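Local coordinates for protein arginine kinase (Anthopleura japonica, PDB 4RF6) that catalyses the reversible transfer of a phosphoryl group from ATP to L-arginine, giving phosphoarginine and ADP, as a monomer with two tandem kinase units, at residues S32-Y37 and D59-G64; V65-S70 and L202-I207; D119-N124 and A357-E362. All coordinates share one frame; numbering follows the deposited sequence.

How the interactions relate
Interactions 1 and 2 are neighbours, their centres about 9 Å apart, and both draw on helix 57-66: residues 59-64 face helix 33-37, and residues 65-70 carry the chain out of the helix end to meet helix 200-205. They touch through a probable hydrogen bond from Asn62 to the carbonyl of Ala204 and through packing of Ser63 on Ala204. Interaction 1 stays within the helical N-terminal domain, whereas interaction 2 ties it to the catalytic domain. Interaction 3, its centre about 42 and 41 Å from theirs, packs residues 119-124 on helix 344-370. With the order 65-70, 119-124, 202-207, 357-362, interactions 2 and 3 interlock along the chain though far apart in space.

Interaction 1 of 3, residues S32-Y37 and D59-G64; sequences SLVKKY and DCINSG
Val34 reaches from the first turn of helix 33-37 toward helix 57-66, and its two methyl groups divide the work between Ile61 and Gly64. CG2, anti to the backbone N, lies 4.0 Å from CG2 of Ile61, with the two side chains crossing at about a right angle. CG1, placed between the backbone N and the carbonyl carbon (chi1 64°), instead faces bare backbone, 4.1 Å from CA of Gly64. This is the close-packed part of the contact: the CA atoms of Val34 and Gly64 are 6.5 Å apart, and Gly64, with no side chain, leaves its CA as the surface that the valine methyl meets.

Beside this apolar patch the contact is looser and wet. Ser32 makes no direct contact with the other helix, and a water bridges the two, lying 2.6 Å from OG of Ser32 and donating a hydrogen bond to O of Gly64 at 2.8 Å. The same hydroxyl oxygen accepts a weak capping bond from N of Lys35, 3.4 Å long but fairly straight at 166°, which makes Ser32 the N-cap of helix 33-37. Through the water, the serine oxygen links the start of helix 33-37 to the Gly64 carbonyl. Helix 57-66 is kinked here: N of Ser63 and N of Gly64 lack the bond to the turn before, and Gly64 N bonds weakly to O of Ile61.

Gly64 also lies close to Gly73, part of the segment that by similarity binds the guanidino substrate, and Leu33 and Val34 make backbone hydrogen bonds to Gly71 and Val72 of that segment. Val34 packs on Val74 as well. In the small helical N-terminal domain of this phosphagen kinase unit, helix 86-96 packs on Leu33, Tyr37 and Ile61, while helix 7-14 packs against Asn62.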
# COMPACT_ATOMS: atom_id res chain seq x y z
N SER A 32 -2.20 36.99 -4.49
CA SER A 32 -2.64 36.97 -3.10
C SER A 32 -4.04 37.54 -2.96
O SER A 32 -4.31 38.65 -3.42
CB SER A 32 -1.67 37.76 -2.22
OG SER A 32 -2.16 37.89 -0.90
N LEU A 33 -4.93 36.77 -2.34
CA LEU A 33 -6.31 37.19 -2.18
C LEU A 33 -6.43 38.35 -1.19
O LEU A 33 -7.28 39.23 -1.37
CB LEU A 33 -7.21 36.02 -1.78
CG LEU A 33 -7.35 34.95 -2.87
CD1 LEU A 33 -8.40 33.89 -2.53
CD2 LEU A 33 -7.68 35.60 -4.20
N VAL A 34 -5.58 38.37 -0.17
CA VAL A 34 -5.60 39.48 0.78
C VAL A 34 -5.10 40.78 0.12
O VAL A 34 -5.64 41.86 0.37
CB VAL A 34 -4.82 39.18 2.09
CG1 VAL A 34 -3.33 38.99 1.82
CG2 VAL A 34 -5.03 40.31 3.11
N LYS A 35 -4.09 40.66 -0.73
CA LYS A 35 -3.59 41.81 -1.47
C LYS A 35 -4.69 42.31 -2.41
O LYS A 35 -4.91 43.52 -2.54
CB LYS A 35 -2.35 41.44 -2.29
CG LYS A 35 -2.15 42.33 -3.52
CD LYS A 35 -0.72 42.30 -4.02
CE LYS A 35 -0.43 43.48 -4.94
NZ LYS A 35 1.03 43.69 -5.10
N LYS A 36 -5.37 41.36 -3.03
CA LYS A 36 -6.40 41.67 -4.02
C LYS A 36 -7.61 42.38 -3.40
O LYS A 36 -8.23 43.24 -4.03
CB LYS A 36 -6.83 40.39 -4.74
CG LYS A 36 -7.73 40.61 -5.94
CD LYS A 36 -8.05 39.31 -6.67
CE LYS A 36 -6.82 38.69 -7.30
NZ LYS A 36 -7.16 37.51 -8.15
N TYR A 37 -7.95 42.04 -2.16
CA TYR A 37 -9.19 42.54 -1.57
C TYR A 37 -9.07 43.39 -0.30
O TYR A 37 -10.06 44.00 0.12
CB TYR A 37 -10.17 41.39 -1.36
CG TYR A 37 -10.51 40.70 -2.65
CD1 TYR A 37 -11.28 41.35 -3.61
CD2 TYR A 37 -10.05 39.42 -2.93
CE1 TYR A 37 -11.60 40.74 -4.79
CE2 TYR A 37 -10.37 38.80 -4.11
CZ TYR A 37 -11.14 39.46 -5.04
OH TYR A 37 -11.45 38.85 -6.23
N ASP A 59 -5.58 40.83 13.08
CA ASP A 59 -5.40 39.44 13.50
C ASP A 59 -5.68 38.50 12.33
O ASP A 59 -4.99 37.49 12.14
CB ASP A 59 -6.34 39.09 14.65
CG ASP A 59 -5.96 39.77 15.95
OD1 ASP A 59 -4.75 39.87 16.24
OD2 ASP A 59 -6.87 40.20 16.68
N CYS A 60 -6.69 38.85 11.55
CA CYS A 60 -7.11 38.01 10.43
C CYS A 60 -6.16 38.07 9.24
O CYS A 60 -5.91 37.06 8.58
CB CYS A 60 -8.52 38.39 9.99
SG CYS A 60 -9.79 37.88 11.16
N ILE A 61 -5.61 39.25 8.97
CA ILE A 61 -4.78 39.42 7.78
C ILE A 61 -3.30 39.21 8.06
O ILE A 61 -2.49 39.24 7.13
CB ILE A 61 -4.95 40.82 7.16
CG1 ILE A 61 -4.40 41.89 8.11
CG2 ILE A 61 -6.42 41.09 6.81
CD1 ILE A 61 -4.33 43.28 7.50
N ASN A 62 -2.94 39.01 9.32
CA ASN A 62 -1.53 39.00 9.71
C ASN A 62 -0.65 38.03 8.93
O ASN A 62 0.45 38.40 8.50
CB ASN A 62 -1.35 38.75 11.21
CG ASN A 62 0.07 39.01 11.68
OD1 ASN A 62 0.63 40.09 11.44
ND2 ASN A 62 0.69 38.01 12.31
N SER A 63 -1.12 36.81 8.73
CA SER A 63 -0.31 35.79 8.07
C SER A 63 0.01 36.18 6.63
O SER A 63 1.11 35.94 6.13
CB SER A 63 -1.00 34.43 8.11
OG SER A 63 -0.16 33.43 7.56
N GLY A 64 -0.96 36.81 5.96
CA GLY A 64 -0.79 37.23 4.58
C GLY A 64 0.15 38.40 4.39
O GLY A 64 0.63 38.64 3.28
O HOH W 1 -0.18 37.86 0.74

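Interaction 2 of 3, residues V65-S70 and L202-I207; sequences VVNLDS and LEAAGI
Val66, at the last turn of helix 57-66, packs against the single methyl of Ala204 on helix 200-205. CB of Val66 is 3.7 Å from CB of Ala204. From there the chain forks: CG1, anti to the backbone N (chi1 169°), lies 3.9 Å from CB of Ala204, and CG2, beside the backbone N, lies 3.8 Å from it. The alanine methyl therefore meets the whole head of the valine, and with so small a residue on one side the CA atoms of Val66 and Ala204 lie 6.6 Å apart. Here the helical N-terminal domain of a phosphagen kinase meets its larger catalytic domain. Helix 200-205 ends in a Schellman motif closed by Gly206, whose positive phi turns the chain away, with N of Ile207 bonded back to O of Leu202 at 3.0 Å. Asn67, where the first chain leaves its helix, brings ND2 to 3.8 Å from CB of Ala204, a van der Waals contact. Its amide is held at both ends: ND2 donates to the backbone O of Ser63, and OD1 accepts from Arg200, which also forms a salt bridge with Asp69.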
# COMPACT_ATOMS: atom_id res chain seq x y z
N VAL A 65 0.42 39.14 5.46
CA VAL A 65 1.38 40.24 5.41
C VAL A 65 2.77 39.74 5.80
O VAL A 65 3.77 40.11 5.19
CB VAL A 65 0.97 41.40 6.34
CG1 VAL A 65 1.87 42.60 6.09
CG2 VAL A 65 -0.49 41.77 6.12
N VAL A 66 2.81 38.90 6.84
CA VAL A 66 4.06 38.27 7.27
C VAL A 66 4.61 37.41 6.13
O VAL A 66 5.80 37.46 5.81
CB VAL A 66 3.85 37.39 8.52
CG1 VAL A 66 5.09 36.53 8.80
CG2 VAL A 66 3.52 38.26 9.73
N ASN A 67 3.72 36.62 5.53
CA ASN A 67 4.08 35.76 4.41
C ASN A 67 3.51 36.31 3.12
O ASN A 67 2.42 35.93 2.69
CB ASN A 67 3.57 34.33 4.65
CG ASN A 67 3.95 33.79 6.01
OD1 ASN A 67 5.10 33.42 6.25
ND2 ASN A 67 2.98 33.75 6.93
N LEU A 68 4.26 37.22 2.49
CA LEU A 68 3.81 37.93 1.30
C LEU A 68 3.55 37.00 0.11
O LEU A 68 2.83 37.36 -0.83
CB LEU A 68 4.82 39.01 0.91
CG LEU A 68 4.92 40.19 1.87
CD1 LEU A 68 6.13 41.05 1.54
CD2 LEU A 68 3.64 41.02 1.86
N ASP A 69 4.13 35.80 0.15
CA ASP A 69 3.97 34.82 -0.92
C ASP A 69 2.67 34.02 -0.80
O ASP A 69 2.43 33.10 -1.59
CB ASP A 69 5.17 33.87 -0.94
CG ASP A 69 5.34 33.12 0.36
OD1 ASP A 69 5.07 33.70 1.43
OD2 ASP A 69 5.75 31.94 0.32
N SER A 70 1.84 34.38 0.18
CA SER A 70 0.59 33.66 0.45
C SER A 70 -0.34 33.62 -0.75
O SER A 70 -0.40 34.57 -1.54
CB SER A 70 -0.15 34.32 1.62
OG SER A 70 0.67 34.41 2.76
N LEU A 202 0.93 29.28 9.79
CA LEU A 202 0.12 29.06 10.99
C LEU A 202 0.64 29.89 12.16
O LEU A 202 -0.14 30.42 12.97
CB LEU A 202 0.12 27.58 11.37
CG LEU A 202 -0.37 26.62 10.28
CD1 LEU A 202 -0.54 25.22 10.84
CD2 LEU A 202 -1.66 27.13 9.68
N GLU A 203 1.96 30.00 12.25
CA GLU A 203 2.60 30.85 13.26
C GLU A 203 2.04 32.27 13.21
O GLU A 203 1.56 32.80 14.21
CB GLU A 203 4.12 30.86 13.04
CG GLU A 203 4.88 31.79 13.98
CD GLU A 203 4.85 31.33 15.43
OE1 GLU A 203 4.60 30.14 15.68
OE2 GLU A 203 5.08 32.19 16.31
N ALA A 204 2.10 32.89 12.03
CA ALA A 204 1.65 34.27 11.87
C ALA A 204 0.14 34.43 12.03
O ALA A 204 -0.36 35.53 12.29
CB ALA A 204 2.10 34.82 10.52
N ALA A 205 -0.59 33.33 11.87
CA ALA A 205 -2.05 33.33 12.00
C ALA A 205 -2.48 33.31 13.46
O ALA A 205 -3.66 33.55 13.77
CB ALA A 205 -2.63 32.14 11.26
N GLY A 206 -1.54 33.01 14.35
CA GLY A 206 -1.82 32.92 15.78
C GLY A 206 -2.23 31.51 16.18
O GLY A 206 -2.64 31.28 17.32
N ILE A 207 -2.11 30.58 15.25
CA ILE A 207 -2.59 29.21 15.44
C ILE A 207 -1.68 28.38 16.36
O ILE A 207 -2.14 27.46 17.04
CB ILE A 207 -2.84 28.53 14.06
CG1 ILE A 207 -4.09 29.14 13.41
CG2 ILE A 207 -2.99 27.01 14.17
CD1 ILE A 207 -4.32 28.71 11.96

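Interaction 3 of 3, residues D119-N124 and A357-E362; sequences DLDPAN and ALMELE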
# COMPACT_ATOMS: atom_id res chain seq x y z
N ASP A 119 -17.22 -0.98 -5.77
CA ASP A 119 -15.76 -0.91 -5.82
C ASP A 119 -15.19 -0.96 -7.25
O ASP A 119 -15.38 -1.94 -7.97
CB ASP A 119 -15.14 -2.02 -4.96
CG ASP A 119 -13.68 -1.76 -4.63
OD1 ASP A 119 -13.21 -0.62 -4.84
OD2 ASP A 119 -13.00 -2.70 -4.16
N LEU A 120 -14.52 0.11 -7.65
CA LEU A 120 -14.05 0.29 -9.03
C LEU A 120 -13.01 -0.72 -9.48
O LEU A 120 -13.07 -1.23 -10.60
CB LEU A 120 -13.48 1.70 -9.23
CG LEU A 120 -14.50 2.84 -9.30
CD1 LEU A 120 -13.82 4.20 -9.36
CD2 LEU A 120 -15.41 2.64 -10.49
N ASP A 121 -12.06 -1.02 -8.60
CA ASP A 121 -10.84 -1.71 -9.01
C ASP A 121 -10.28 -2.60 -7.90
O ASP A 121 -9.21 -2.32 -7.35
CB ASP A 121 -9.82 -0.65 -9.43
CG ASP A 121 -8.54 -1.23 -9.97
OD1 ASP A 121 -8.57 -2.36 -10.50
OD2 ASP A 121 -7.51 -0.54 -9.85
N PRO A 122 -11.01 -3.67 -7.55
CA PRO A 122 -10.58 -4.56 -6.46
C PRO A 122 -9.29 -5.28 -6.81
O PRO A 122 -8.53 -5.66 -5.92
CB PRO A 122 -11.71 -5.60 -6.37
CG PRO A 122 -12.86 -5.01 -7.11
CD PRO A 122 -12.26 -4.14 -8.17
N ALA A 123 -9.05 -5.49 -8.10
CA ALA A 123 -7.86 -6.20 -8.57
C ALA A 123 -6.65 -5.27 -8.58
O ALA A 123 -5.53 -5.71 -8.85
CB ALA A 123 -8.10 -6.79 -9.95
N ASN A 124 -6.90 -3.99 -8.31
CA ASN A 124 -5.84 -2.98 -8.21
C ASN A 124 -5.01 -2.85 -9.48
O ASN A 124 -3.79 -2.69 -9.42
CB ASN A 124 -4.95 -3.27 -6.99
CG ASN A 124 -5.75 -3.42 -5.71
OD1 ASN A 124 -6.40 -2.46 -5.26
ND2 ASN A 124 -5.70 -4.60 -5.10
N ALA A 357 -14.62 7.25 -15.17
CA ALA A 357 -14.53 7.67 -16.57
C ALA A 357 -13.09 7.65 -17.04
O ALA A 357 -12.80 7.18 -18.15
CB ALA A 357 -15.14 9.05 -16.75
N LEU A 358 -12.19 8.17 -16.21
CA LEU A 358 -10.76 8.16 -16.50
C LEU A 358 -10.22 6.73 -16.57
O LEU A 358 -9.35 6.43 -17.39
CB LEU A 358 -9.98 8.95 -15.44
CG LEU A 358 -10.19 10.46 -15.35
CD1 LEU A 358 -9.52 11.04 -14.13
CD2 LEU A 358 -9.68 11.15 -16.60
N MET A 359 -10.72 5.86 -15.70
CA MET A 359 -10.29 4.47 -15.69
C MET A 359 -10.77 3.73 -16.95
O MET A 359 -10.01 2.98 -17.56
CB MET A 359 -10.76 3.74 -14.42
CG MET A 359 -10.18 2.34 -14.27
SD MET A 359 -10.52 1.58 -12.66
CE MET A 359 -12.21 1.04 -12.90
N GLU A 360 -12.01 3.96 -17.35
CA GLU A 360 -12.55 3.34 -18.55
C GLU A 360 -11.80 3.76 -19.82
O GLU A 360 -11.70 3.00 -20.78
CB GLU A 360 -14.05 3.62 -18.69
CG GLU A 360 -14.91 2.85 -17.69
CD GLU A 360 -14.90 1.35 -17.95
OE1 GLU A 360 -14.76 0.95 -19.12
OE2 GLU A 360 -15.04 0.57 -16.98
N LEU A 361 -11.27 4.98 -19.80
CA LEU A 361 -10.40 5.47 -20.87
C LEU A 361 -9.10 4.67 -20.94
O LEU A 361 -8.68 4.24 -22.02
CB LEU A 361 -10.07 6.95 -20.68
CG LEU A 361 -11.04 8.04 -21.12
CD1 LEU A 361 -10.34 9.39 -21.10
CD2 LEU A 361 -11.61 7.75 -22.51
N GLU A 362 -8.46 4.49 -19.79
CA GLU A 362 -7.24 3.69 -19.70
C GLU A 362 -7.51 2.25 -20.16
O GLU A 362 -6.71 1.66 -20.90
CB GLU A 362 -6.70 3.69 -18.26
CG GLU A 362 -5.32 3.06 -18.10
CD GLU A 362 -4.22 3.89 -18.74
OE1 GLU A 362 -4.45 5.09 -18.96
OE2 GLU A 362 -3.13 3.33 -19.02
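Met359 reaches out from helix 344-370 and lays its thioether end against the backbone of Leu120 and the CB of Asp121. Its methyl CE comes 3.3 Å from O of Leu120 and 3.9 Å from CB of the same residue, while SD rests 4.0 Å from CB of Asp121. The side chain runs out extended through chi1 and chi2, both near 170° in size, and then bends at chi3 (79°), which carries the methyl over to Leu120. All of this is van der Waals contact, with no hydrogen bond between the two segments. Residues 119-124 belong to the long loop between helix 86-96 and strand 127-136, a central strand of the antiparallel sheet in the catalytic domain, and pack on the long helix 344-370, which runs to the boundary between the two approximate repeats. Further out, Leu120 spreads over Tyr352, Val355 and Lys356 on earlier turns of that helix. Asp121 starts a type I turn, with N of Asn124 bonded to its carbonyl O at 3.0 Å. Its carboxylate accepts from the backbone N of Arg125, Tyr126 and Ile127, and its own N bonds to the hydroxyl of Ser244, which also meets Asp119.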